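Local coordinates for protein GCN5-related N-acetyltransferase (Brucella melitensis biovar Abortus 2308, PDB 3TCV) that probably transfers an acetyl group from acetyl-coenzyme A to an amine, perhaps the N-terminal amine of a protein, at residues L49-F59 against R82-S93; S95-V103 against G113-D121. All blocks are in the same frame, centred on the assembly; numbering follows the deposited sequence.

Contact 1. Residues L49-F59 against R82-S93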
loop_
_atom_site.group_PDB
_atom_site.type_symbol
_atom_site.label_atom_id
_atom_site.label_comp_id
_atom_site.label_asym_id
_atom_site.label_seq_id
_atom_site.Cartn_x
_atom_site.Cartn_y
_atom_site.Cartn_z
ATOM N N LEU B 49 -13.376 -14.307 -14.992
ATOM C CA LEU B 49 -12.457 -15.256 -15.626
ATOM C C LEU B 49 -12.896 -16.690 -15.278
ATOM O O LEU B 49 -13.141 -16.990 -14.120
ATOM C CB LEU B 49 -11.013 -15.009 -15.197
ATOM C CG LEU B 49 -9.921 -15.852 -15.842
ATOM C CD1 LEU B 49 -9.921 -15.638 -17.331
ATOM C CD2 LEU B 49 -8.549 -15.529 -15.233
ATOM N N ASN B 50 -12.987 -17.530 -16.303
ATOM C CA ASN B 50 -13.390 -18.946 -16.176
ATOM C C ASN B 50 -12.472 -19.814 -17.040
ATOM O O ASN B 50 -12.346 -19.600 -18.247
ATOM C CB ASN B 50 -14.866 -19.110 -16.570
ATOM C CG ASN B 50 -15.327 -20.566 -16.571
ATOM O OD1 ASN B 50 -15.129 -21.272 -17.542
ATOM N ND2 ASN B 50 -15.957 -21.004 -15.478
ATOM N N ALA B 51 -11.840 -20.799 -16.403
ATOM C CA ALA B 51 -10.825 -21.602 -17.044
ATOM C C ALA B 51 -11.337 -22.318 -18.287
ATOM O O ALA B 51 -10.687 -22.272 -19.327
ATOM C CB ALA B 51 -10.231 -22.598 -16.055
ATOM N N GLN B 52 -12.496 -22.967 -18.176
ATOM C CA GLN B 52 -13.071 -23.744 -19.282
ATOM C C GLN B 52 -13.529 -22.832 -20.420
ATOM O O GLN B 52 -13.280 -23.120 -21.582
ATOM C CB GLN B 52 -14.231 -24.632 -18.785
ATOM N N LYS B 53 -14.159 -21.710 -20.084
ATOM C CA LYS B 53 -14.648 -20.800 -21.111
ATOM C C LYS B 53 -13.533 -20.001 -21.800
ATOM O O LYS B 53 -13.546 -19.832 -23.017
ATOM C CB LYS B 53 -15.687 -19.850 -20.535
ATOM C CG LYS B 53 -16.432 -19.074 -21.608
ATOM C CD LYS B 53 -17.646 -18.350 -21.053
ATOM C CE LYS B 53 -18.355 -17.553 -22.143
ATOM N NZ LYS B 53 -19.625 -16.986 -21.616
ATOM N N HIS B 54 -12.577 -19.507 -21.018
ATOM C CA HIS B 54 -11.594 -18.541 -21.525
ATOM C C HIS B 54 -10.206 -19.075 -21.719
ATOM O O HIS B 54 -9.387 -18.408 -22.351
ATOM C CB HIS B 54 -11.524 -17.331 -20.580
ATOM C CG HIS B 54 -12.843 -16.682 -20.330
ATOM N ND1 HIS B 54 -13.341 -16.499 -19.090
ATOM C CD2 HIS B 54 -13.786 -16.157 -21.210
ATOM C CE1 HIS B 54 -14.534 -15.885 -19.171
ATOM N NE2 HIS B 54 -14.809 -15.671 -20.464
ATOM N N GLY B 55 -9.920 -20.271 -21.215
ATOM C CA GLY B 55 -8.554 -20.782 -21.169
ATOM C C GLY B 55 -7.833 -20.850 -22.494
ATOM O O GLY B 55 -6.698 -20.387 -22.617
ATOM N N ASP B 56 -8.474 -21.455 -23.495
ATOM C CA ASP B 56 -7.820 -21.623 -24.787
ATOM C C ASP B 56 -7.513 -20.301 -25.473
ATOM O O ASP B 56 -6.388 -20.090 -25.945
ATOM C CB ASP B 56 -8.641 -22.528 -25.700
ATOM C CG ASP B 56 -8.721 -23.968 -25.176
ATOM O OD1 ASP B 56 -7.983 -24.332 -24.216
ATOM O OD2 ASP B 56 -9.528 -24.740 -25.721
ATOM N N GLU B 57 -8.501 -19.410 -25.526
ATOM C CA GLU B 57 -8.318 -18.141 -26.203
ATOM C C GLU B 57 -7.392 -17.225 -25.406
ATOM O O GLU B 57 -6.636 -16.474 -25.997
ATOM C CB GLU B 57 -9.663 -17.458 -26.511
ATOM C CG GLU B 57 -10.485 -18.202 -27.553
ATOM C CD GLU B 57 -11.827 -17.554 -27.867
ATOM O OE1 GLU B 57 -12.127 -16.443 -27.383
ATOM O OE2 GLU B 57 -12.618 -18.178 -28.619
ATOM N N LEU B 58 -7.418 -17.302 -24.074
ATOM C CA LEU B 58 -6.499 -16.457 -23.283
ATOM C C LEU B 58 -5.081 -16.993 -23.415
ATOM O O LEU B 58 -4.124 -16.224 -23.455
ATOM C CB LEU B 58 -6.910 -16.374 -21.809
ATOM C CG LEU B 58 -6.034 -15.479 -20.929
ATOM C CD1 LEU B 58 -6.013 -14.057 -21.474
ATOM C CD2 LEU B 58 -6.529 -15.544 -19.488
ATOM N N PHE B 59 -4.940 -18.314 -23.502
ATOM C CA PHE B 59 -3.629 -18.887 -23.772
ATOM C C PHE B 59 -3.101 -18.332 -25.088
ATOM O O PHE B 59 -1.950 -17.935 -25.175
ATOM C CB PHE B 59 -3.639 -20.419 -23.842
ATOM C CG PHE B 59 -2.356 -20.982 -24.402
ATOM C CD1 PHE B 59 -1.185 -20.932 -23.671
ATOM C CD2 PHE B 59 -2.316 -21.499 -25.693
ATOM C CE1 PHE B 59 0.002 -21.399 -24.212
ATOM C CE2 PHE B 59 -1.136 -21.988 -26.234
ATOM C CZ PHE B 59 0.026 -21.939 -25.498
ATOM N N ARG B 82 -0.018 -24.708 -23.585
ATOM C CA ARG B 82 -1.351 -24.659 -23.015
ATOM C C ARG B 82 -1.445 -25.390 -21.682
ATOM O O ARG B 82 -2.056 -24.895 -20.744
ATOM C CB ARG B 82 -2.374 -25.223 -24.013
ATOM C CG ARG B 82 -3.788 -25.303 -23.482
ATOM C CD ARG B 82 -4.403 -23.919 -23.317
ATOM N NE ARG B 82 -5.705 -23.988 -22.682
ATOM C CZ ARG B 82 -5.922 -24.130 -21.382
ATOM N NH1 ARG B 82 -4.921 -24.255 -20.521
ATOM N NH2 ARG B 82 -7.164 -24.185 -20.935
ATOM N N ALA B 83 -0.835 -26.572 -21.593
ATOM C CA ALA B 83 -0.844 -27.307 -20.338
ATOM C C ALA B 83 -0.170 -26.505 -19.217
ATOM O O ALA B 83 -0.640 -26.496 -18.091
ATOM C CB ALA B 83 -0.191 -28.673 -20.496
ATOM N N GLU B 84 0.925 -25.815 -19.538
ATOM C CA GLU B 84 1.671 -25.062 -18.526
ATOM C C GLU B 84 0.920 -23.829 -18.030
ATOM O O GLU B 84 1.230 -23.318 -16.961
ATOM C CB GLU B 84 3.076 -24.686 -19.044
ATOM C CG GLU B 84 4.064 -25.856 -19.000
ATOM C CD GLU B 84 5.469 -25.518 -19.509
ATOM O OE1 GLU B 84 5.672 -24.466 -20.132
ATOM O OE2 GLU B 84 6.389 -26.327 -19.291
ATOM N N PHE B 85 -0.065 -23.387 -18.798
ATOM C CA PHE B 85 -0.884 -22.224 -18.459
ATOM C C PHE B 85 -1.953 -22.562 -17.416
ATOM O O PHE B 85 -2.427 -21.693 -16.676
ATOM C CB PHE B 85 -1.533 -21.709 -19.748
ATOM C CG PHE B 85 -2.290 -20.417 -19.606
ATOM C CD1 PHE B 85 -1.667 -19.295 -19.078
ATOM C CD2 PHE B 85 -3.589 -20.305 -20.078
ATOM C CE1 PHE B 85 -2.334 -18.086 -18.983
ATOM C CE2 PHE B 85 -4.274 -19.105 -19.981
ATOM C CZ PHE B 85 -3.639 -17.991 -19.443
ATOM N N GLU B 86 -2.338 -23.834 -17.357
ATOM C CA GLU B 86 -3.494 -24.211 -16.552
ATOM C C GLU B 86 -3.414 -23.861 -15.061
ATOM O O GLU B 86 -4.395 -23.384 -14.523
ATOM C CB GLU B 86 -3.846 -25.704 -16.733
ATOM C CG GLU B 86 -5.267 -26.041 -16.279
ATOM C CD GLU B 86 -6.376 -25.429 -17.133
ATOM O OE1 GLU B 86 -6.166 -25.112 -18.322
ATOM O OE2 GLU B 86 -7.518 -25.275 -16.617
ATOM N N PRO B 87 -2.269 -24.081 -14.400
ATOM C CA PRO B 87 -2.230 -23.743 -12.973
ATOM C C PRO B 87 -2.520 -22.270 -12.674
ATOM O O PRO B 87 -3.324 -21.974 -11.798
ATOM C CB PRO B 87 -0.801 -24.097 -12.570
ATOM C CG PRO B 87 -0.455 -25.224 -13.483
ATOM C CD PRO B 87 -1.066 -24.827 -14.803
ATOM N N TRP B 88 -1.865 -21.374 -13.397
ATOM C CA TRP B 88 -2.147 -19.931 -13.238
ATOM C C TRP B 88 -3.563 -19.603 -13.556
ATOM O O TRP B 88 -4.194 -18.809 -12.862
ATOM C CB TRP B 88 -1.204 -19.055 -14.076
ATOM C CG TRP B 88 -1.487 -17.574 -13.865
ATOM C CD1 TRP B 88 -0.913 -16.714 -12.930
ATOM C CD2 TRP B 88 -2.460 -16.759 -14.582
ATOM N NE1 TRP B 88 -1.459 -15.456 -13.031
ATOM C CE2 TRP B 88 -2.390 -15.417 -13.999
ATOM C CE3 TRP B 88 -3.378 -17.000 -15.599
ATOM C CZ2 TRP B 88 -3.201 -14.385 -14.447
ATOM C CZ3 TRP B 88 -4.172 -15.943 -16.046
ATOM C CH2 TRP B 88 -4.086 -14.667 -15.464
ATOM N N LEU B 89 -4.091 -20.194 -14.620
ATOM C CA LEU B 89 -5.446 -19.929 -15.054
ATOM C C LEU B 89 -6.459 -20.344 -13.991
ATOM O O LEU B 89 -7.393 -19.605 -13.679
ATOM C CB LEU B 89 -5.723 -20.692 -16.353
ATOM C CG LEU B 89 -7.120 -20.550 -16.927
ATOM C CD1 LEU B 89 -7.371 -19.112 -17.395
ATOM C CD2 LEU B 89 -7.278 -21.546 -18.065
ATOM N N ASP B 90 -6.290 -21.549 -13.454
ATOM C CA ASP B 90 -7.198 -22.037 -12.410
ATOM C C ASP B 90 -7.157 -21.164 -11.149
ATOM O O ASP B 90 -8.194 -20.826 -10.576
ATOM C CB ASP B 90 -6.873 -23.488 -12.069
ATOM C CG ASP B 90 -7.086 -24.414 -13.246
ATOM O OD1 ASP B 90 -7.655 -23.961 -14.266
ATOM O OD2 ASP B 90 -6.664 -25.588 -13.170
ATOM N N LYS B 91 -5.963 -20.813 -10.699
ATOM C CA LYS B 91 -5.836 -19.972 -9.505
ATOM C C LYS B 91 -6.492 -18.607 -9.744
ATOM O O LYS B 91 -7.268 -18.119 -8.906
ATOM C CB LYS B 91 -4.380 -19.796 -9.137
ATOM C CG LYS B 91 -4.163 -19.034 -7.855
ATOM C CD LYS B 91 -2.674 -18.843 -7.613
ATOM C CE LYS B 91 -2.426 -18.229 -6.242
ATOM N NZ LYS B 91 -1.084 -17.595 -6.232
ATOM N N ALA B 92 -6.206 -18.017 -10.898
ATOM C CA ALA B 92 -6.771 -16.703 -11.263
ATOM C C ALA B 92 -8.302 -16.738 -11.368
ATOM O O ALA B 92 -8.967 -15.800 -10.923
ATOM C CB ALA B 92 -6.167 -16.176 -12.567
ATOM N N SER B 93 -8.846 -17.805 -11.957
ATOM C CA SER B 93 -10.307 -17.948 -12.107
ATOM C C SER B 93 -11.039 -18.063 -10.754
ATOM O O SER B 93 -12.150 -17.517 -10.580
ATOM C CB SER B 93 -10.626 -19.156 -12.996
ATOM O OG SER B 93 -10.061 -19.002 -14.296
HETATM O O HOH W 1 -14.630 -15.914 -12.147
HETATM O O HOH W 2 -9.652 -24.074 -21.357
#

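Contact 2. Residues S95-V103 against G113-D121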
loop_
_atom_site.group_PDB
_atom_site.type_symbol
_atom_site.label_atom_id
_atom_site.label_comp_id
_atom_site.label_asym_id
_atom_site.label_seq_id
_atom_site.Cartn_x
_atom_site.Cartn_y
_atom_site.Cartn_z
ATOM N N SER B 95 -9.661 -17.000 -7.748
ATOM C CA SER B 95 -9.240 -15.911 -6.847
ATOM C C SER B 95 -10.348 -14.881 -6.582
ATOM O O SER B 95 -11.073 -14.493 -7.504
ATOM C CB SER B 95 -8.046 -15.174 -7.469
ATOM O OG SER B 95 -7.511 -14.194 -6.606
ATOM N N ASP B 96 -10.473 -14.416 -5.340
ATOM C CA ASP B 96 -11.417 -13.321 -5.055
ATOM C C ASP B 96 -10.696 -11.970 -4.970
ATOM O O ASP B 96 -11.323 -10.919 -5.091
ATOM C CB ASP B 96 -12.224 -13.581 -3.775
ATOM C CG ASP B 96 -13.235 -14.717 -3.928
ATOM O OD1 ASP B 96 -13.701 -15.192 -2.880
ATOM O OD2 ASP B 96 -13.569 -15.129 -5.064
ATOM N N ASP B 97 -9.395 -12.003 -4.725
ATOM C CA ASP B 97 -8.578 -10.801 -4.765
ATOM C C ASP B 97 -7.154 -11.217 -5.121
ATOM O O ASP B 97 -6.465 -11.794 -4.280
ATOM C CB ASP B 97 -8.611 -10.094 -3.405
ATOM C CG ASP B 97 -7.955 -8.712 -3.441
ATOM O OD1 ASP B 97 -7.165 -8.453 -4.378
ATOM O OD2 ASP B 97 -8.220 -7.914 -2.504
ATOM N N PRO B 98 -6.705 -10.946 -6.357
ATOM C CA PRO B 98 -7.412 -10.191 -7.386
ATOM C C PRO B 98 -8.637 -10.915 -7.914
ATOM O O PRO B 98 -8.636 -12.148 -7.996
ATOM C CB PRO B 98 -6.378 -10.065 -8.511
ATOM C CG PRO B 98 -5.059 -10.362 -7.880
ATOM C CD PRO B 98 -5.374 -11.369 -6.822
ATOM N N LEU B 99 -9.633 -10.141 -8.324
ATOM C CA LEU B 99 -10.827 -10.648 -8.980
ATOM C C LEU B 99 -10.650 -10.460 -10.474
ATOM O O LEU B 99 -10.753 -9.334 -10.997
ATOM C CB LEU B 99 -12.074 -9.906 -8.490
ATOM C CG LEU B 99 -13.440 -10.471 -8.915
ATOM C CD1 LEU B 99 -13.677 -11.870 -8.355
ATOM C CD2 LEU B 99 -14.554 -9.532 -8.459
ATOM N N PHE B 100 -10.434 -11.564 -11.172
ATOM C CA PHE B 100 -10.080 -11.534 -12.582
ATOM C C PHE B 100 -11.254 -11.561 -13.517
ATOM O O PHE B 100 -12.250 -12.257 -13.278
ATOM C CB PHE B 100 -9.140 -12.703 -12.940
ATOM C CG PHE B 100 -7.716 -12.480 -12.536
ATOM C CD1 PHE B 100 -6.813 -11.883 -13.413
ATOM C CD2 PHE B 100 -7.265 -12.883 -11.295
ATOM C CE1 PHE B 100 -5.495 -11.688 -13.053
ATOM C CE2 PHE B 100 -5.946 -12.688 -10.922
ATOM C CZ PHE B 100 -5.056 -12.097 -11.807
ATOM N N PHE B 101 -11.082 -10.823 -14.614
ATOM C CA PHE B 101 -12.007 -10.795 -15.735
ATOM C C PHE B 101 -11.275 -11.036 -17.035
ATOM O O PHE B 101 -10.202 -10.458 -17.277
ATOM C CB PHE B 101 -12.704 -9.428 -15.810
ATOM C CG PHE B 101 -13.625 -9.178 -14.661
ATOM C CD1 PHE B 101 -15.007 -9.283 -14.830
ATOM C CD2 PHE B 101 -13.127 -8.883 -13.392
ATOM C CE1 PHE B 101 -15.867 -9.111 -13.749
ATOM C CE2 PHE B 101 -13.990 -8.703 -12.316
ATOM C CZ PHE B 101 -15.353 -8.813 -12.496
ATOM N N ALA B 102 -11.867 -11.851 -17.899
ATOM C CA ALA B 102 -11.408 -11.945 -19.275
ATOM C C ALA B 102 -11.893 -10.715 -20.000
ATOM O O ALA B 102 -13.037 -10.262 -19.778
ATOM C CB ALA B 102 -11.941 -13.199 -19.954
ATOM N N VAL B 103 -11.049 -10.196 -20.891
ATOM C CA VAL B 103 -11.376 -9.031 -21.702
ATOM C C VAL B 103 -11.593 -9.549 -23.123
ATOM O O VAL B 103 -10.648 -10.015 -23.778
ATOM C CB VAL B 103 -10.247 -7.972 -21.694
ATOM C CG1 VAL B 103 -10.661 -6.729 -22.471
ATOM C CG2 VAL B 103 -9.863 -7.601 -20.263
ATOM N N GLY B 113 -7.371 -10.510 -23.637
ATOM C CA GLY B 113 -6.528 -10.246 -22.483
ATOM C C GLY B 113 -7.257 -10.491 -21.203
ATOM O O GLY B 113 -8.314 -11.155 -21.174
ATOM N N ARG B 114 -6.729 -9.934 -20.125
ATOM C CA ARG B 114 -7.360 -10.095 -18.823
ATOM C C ARG B 114 -6.972 -8.919 -17.925
ATOM O O ARG B 114 -6.010 -8.215 -18.226
ATOM C CB ARG B 114 -6.995 -11.461 -18.195
ATOM C CG ARG B 114 -5.545 -11.895 -18.317
ATOM C CD ARG B 114 -4.587 -11.244 -17.325
ATOM N NE ARG B 114 -3.262 -11.873 -17.343
ATOM C CZ ARG B 114 -2.253 -11.587 -16.522
ATOM N NH1 ARG B 114 -2.374 -10.636 -15.610
ATOM N NH2 ARG B 114 -1.117 -12.270 -16.588
ATOM N N GLN B 115 -7.745 -8.711 -16.865
ATOM C CA GLN B 115 -7.493 -7.632 -15.901
ATOM C C GLN B 115 -8.228 -7.955 -14.606
ATOM O O GLN B 115 -9.059 -8.852 -14.592
ATOM C CB GLN B 115 -7.980 -6.282 -16.465
ATOM C CG GLN B 115 -9.465 -6.204 -16.775
ATOM C CD GLN B 115 -9.882 -4.913 -17.478
ATOM O OE1 GLN B 115 -9.226 -4.477 -18.417
ATOM N NE2 GLN B 115 -11.002 -4.319 -17.049
ATOM N N ALA B 116 -7.945 -7.217 -13.537
ATOM C CA ALA B 116 -8.547 -7.525 -12.247
ATOM C C ALA B 116 -8.800 -6.297 -11.411
ATOM O O ALA B 116 -8.094 -5.282 -11.535
ATOM C CB ALA B 116 -7.650 -8.511 -11.484
ATOM N N LEU B 117 -9.834 -6.390 -10.583
ATOM C CA LEU B 117 -10.030 -5.514 -9.434
ATOM C C LEU B 117 -9.320 -6.184 -8.272
ATOM O O LEU B 117 -9.493 -7.401 -8.051
ATOM C CB LEU B 117 -11.521 -5.318 -9.138
ATOM C CG LEU B 117 -12.300 -4.531 -10.212
ATOM C CD1 LEU B 117 -13.798 -4.597 -9.935
ATOM C CD2 LEU B 117 -11.811 -3.072 -10.299
ATOM N N MET B 118 -8.481 -5.434 -7.572
ATOM C CA MET B 118 -7.601 -6.029 -6.568
ATOM C C MET B 118 -7.296 -5.069 -5.442
ATOM O O MET B 118 -7.624 -3.903 -5.518
ATOM C CB MET B 118 -6.294 -6.507 -7.222
ATOM C CG MET B 118 -5.467 -5.417 -7.886
ATOM S SD MET B 118 -4.104 -6.128 -8.853
ATOM C CE MET B 118 -2.949 -6.388 -7.510
ATOM N N ARG B 119 -6.631 -5.574 -4.415
ATOM C CA ARG B 119 -6.366 -4.817 -3.198
ATOM C C ARG B 119 -7.645 -4.121 -2.757
ATOM O O ARG B 119 -7.690 -2.911 -2.504
ATOM C CB ARG B 119 -5.181 -3.881 -3.404
ATOM C CG ARG B 119 -3.903 -4.694 -3.697
ATOM C CD ARG B 119 -2.661 -3.859 -3.932
ATOM N NE ARG B 119 -2.536 -2.913 -2.861
ATOM C CZ ARG B 119 -2.980 -1.656 -2.903
ATOM N NH1 ARG B 119 -3.516 -1.165 -4.013
ATOM N NH2 ARG B 119 -2.870 -0.886 -1.818
ATOM N N ILE B 120 -8.680 -4.952 -2.646
ATOM C CA ILE B 120 -10.037 -4.520 -2.402
ATOM C C ILE B 120 -10.185 -4.122 -0.915
ATOM O O ILE B 120 -9.843 -4.908 -0.010
ATOM C CB ILE B 120 -11.037 -5.639 -2.803
ATOM C CG1 ILE B 120 -10.859 -6.053 -4.282
ATOM C CG2 ILE B 120 -12.472 -5.175 -2.561
ATOM C CD1 ILE B 120 -11.465 -7.412 -4.637
ATOM N N ASP B 121 -10.626 -2.883 -0.668
ATOM C CA ASP B 121 -10.807 -2.358 0.689
ATOM C C ASP B 121 -12.193 -1.749 0.792
ATOM O O ASP B 121 -12.352 -0.539 0.675
ATOM C CB ASP B 121 -9.764 -1.304 1.019
ATOM C CG ASP B 121 -9.907 -0.761 2.445
ATOM O OD1 ASP B 121 -10.835 -1.195 3.167
ATOM O OD2 ASP B 121 -9.097 0.098 2.838
#

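Contact 1. Residues L49-F59 against R82-S93
Helix 51-59 meets helix 82-93 at an angle of 129° between their N-to-C directions, the axes approaching to 10.2 Å, so that Leu49 lies by Ser93 at one end and Phe59 by Arg82 at the other. Ala51 is a knob in a hole formed by Glu86, Leu89, Asp90 and Ser93. One turn on, Gly55 has no side chain in the way, and Leu89 CD2 comes to 3.4 Å from Gly55 CA, tighter than usual for two carbons. Leu49 has CG anti to its N (chi1 -176°), which lays CD2 against Ala92 CB at 3.6 Å. Leu58 meets the rim of the Phe85 ring, its CG 3.8 Å from Phe85 CZ. In this GNAT domain the pair of helices packs on one side of the sheet, with Leu49 and Ala92 touching Phe100 and Leu58 touching Val111. At the Phe59 end a salt-bridge network of Asp56, Arg82 and Glu86 joins the helices. Arg82, bent at chi2, gives NE to the anti lone pair of Asp56 OD1 (2.8 Å, N-H...O 163°), while its NH1 and NH2 both grip Glu86 OE1 end-on, so acceptors from two carboxylates lie close to the guanidinium plane and probably fix its rotation. A water donates to Ala51 O. The aliphatic root of the same arginine covers the Phe59 ring, Arg82 CB standing 4.1 Å from its centroid in a CH-pi contact over the face.

Contact 2. Residues S95-V103 against G113-D121
Asp96 O touches Ile120 CD1 at 3.5 Å just after helix 82-94. Asp97 follows, with CG anti to its N (chi1 -171°), and its carboxylate straddles the corner at Arg119: OD1 accepts from Arg119 N on its syn lone pair, and OD2 takes the straighter bond from Ile120 N (3.0 Å, 168°). Pro98, after a cis peptide bond, rests CB on Ala116 CB at 3.6 Å and also meets Met118 CB. From Leu99 the segments form an antiparallel beta hairpin, with Leu99-Leu117, Phe101-Gln115 and Val103-Gly113 as hydrogen-bonded pairs, the last with a weak return bond; Leu99 N reaches Leu117 O and Phe101 N reaches Gln115 O, each at 2.8 Å. Between them Phe100 receives Ala116 CB over the centre of its ring, a CH-pi contact 4.0 Å from the centroid, while Arg114 NH1 lies at the ring edge and bonds onward to Ser131 O. At the far end Val103 CG2 crosses the Gln115 side chain, whose amide is held by Trp134 and Ala147 O. Strands 44-48 and 126-134 flank the hairpin within the sheet; helix 142-158 packs on the face of Phe101, Gln115 and Leu117, and helix 82-94 on that of Phe100 and Arg114.

Contact 1 closes before contact 2 opens: helix 82-94 runs through a short loop into strand 99-105, so the two follow in series within the GNAT domain, their centres 14 Å apart. Contact 1 pairs two helices; contact 2 is a hairpin inside the mixed sheet, nearer the centre of the chain. They are joined at Leu49, whose N lies 2.9 Å from Phe100 O, a probable hydrogen bond that continues the pairing of strand 44-48 with strand 99-105. Trp88 meets the Phe100 ring edge-to-face and packs on Arg114, and His54 rests on Ala102. The helix pair thus packs directly on the sheet face that carries Phe100, Ala102 and Arg114.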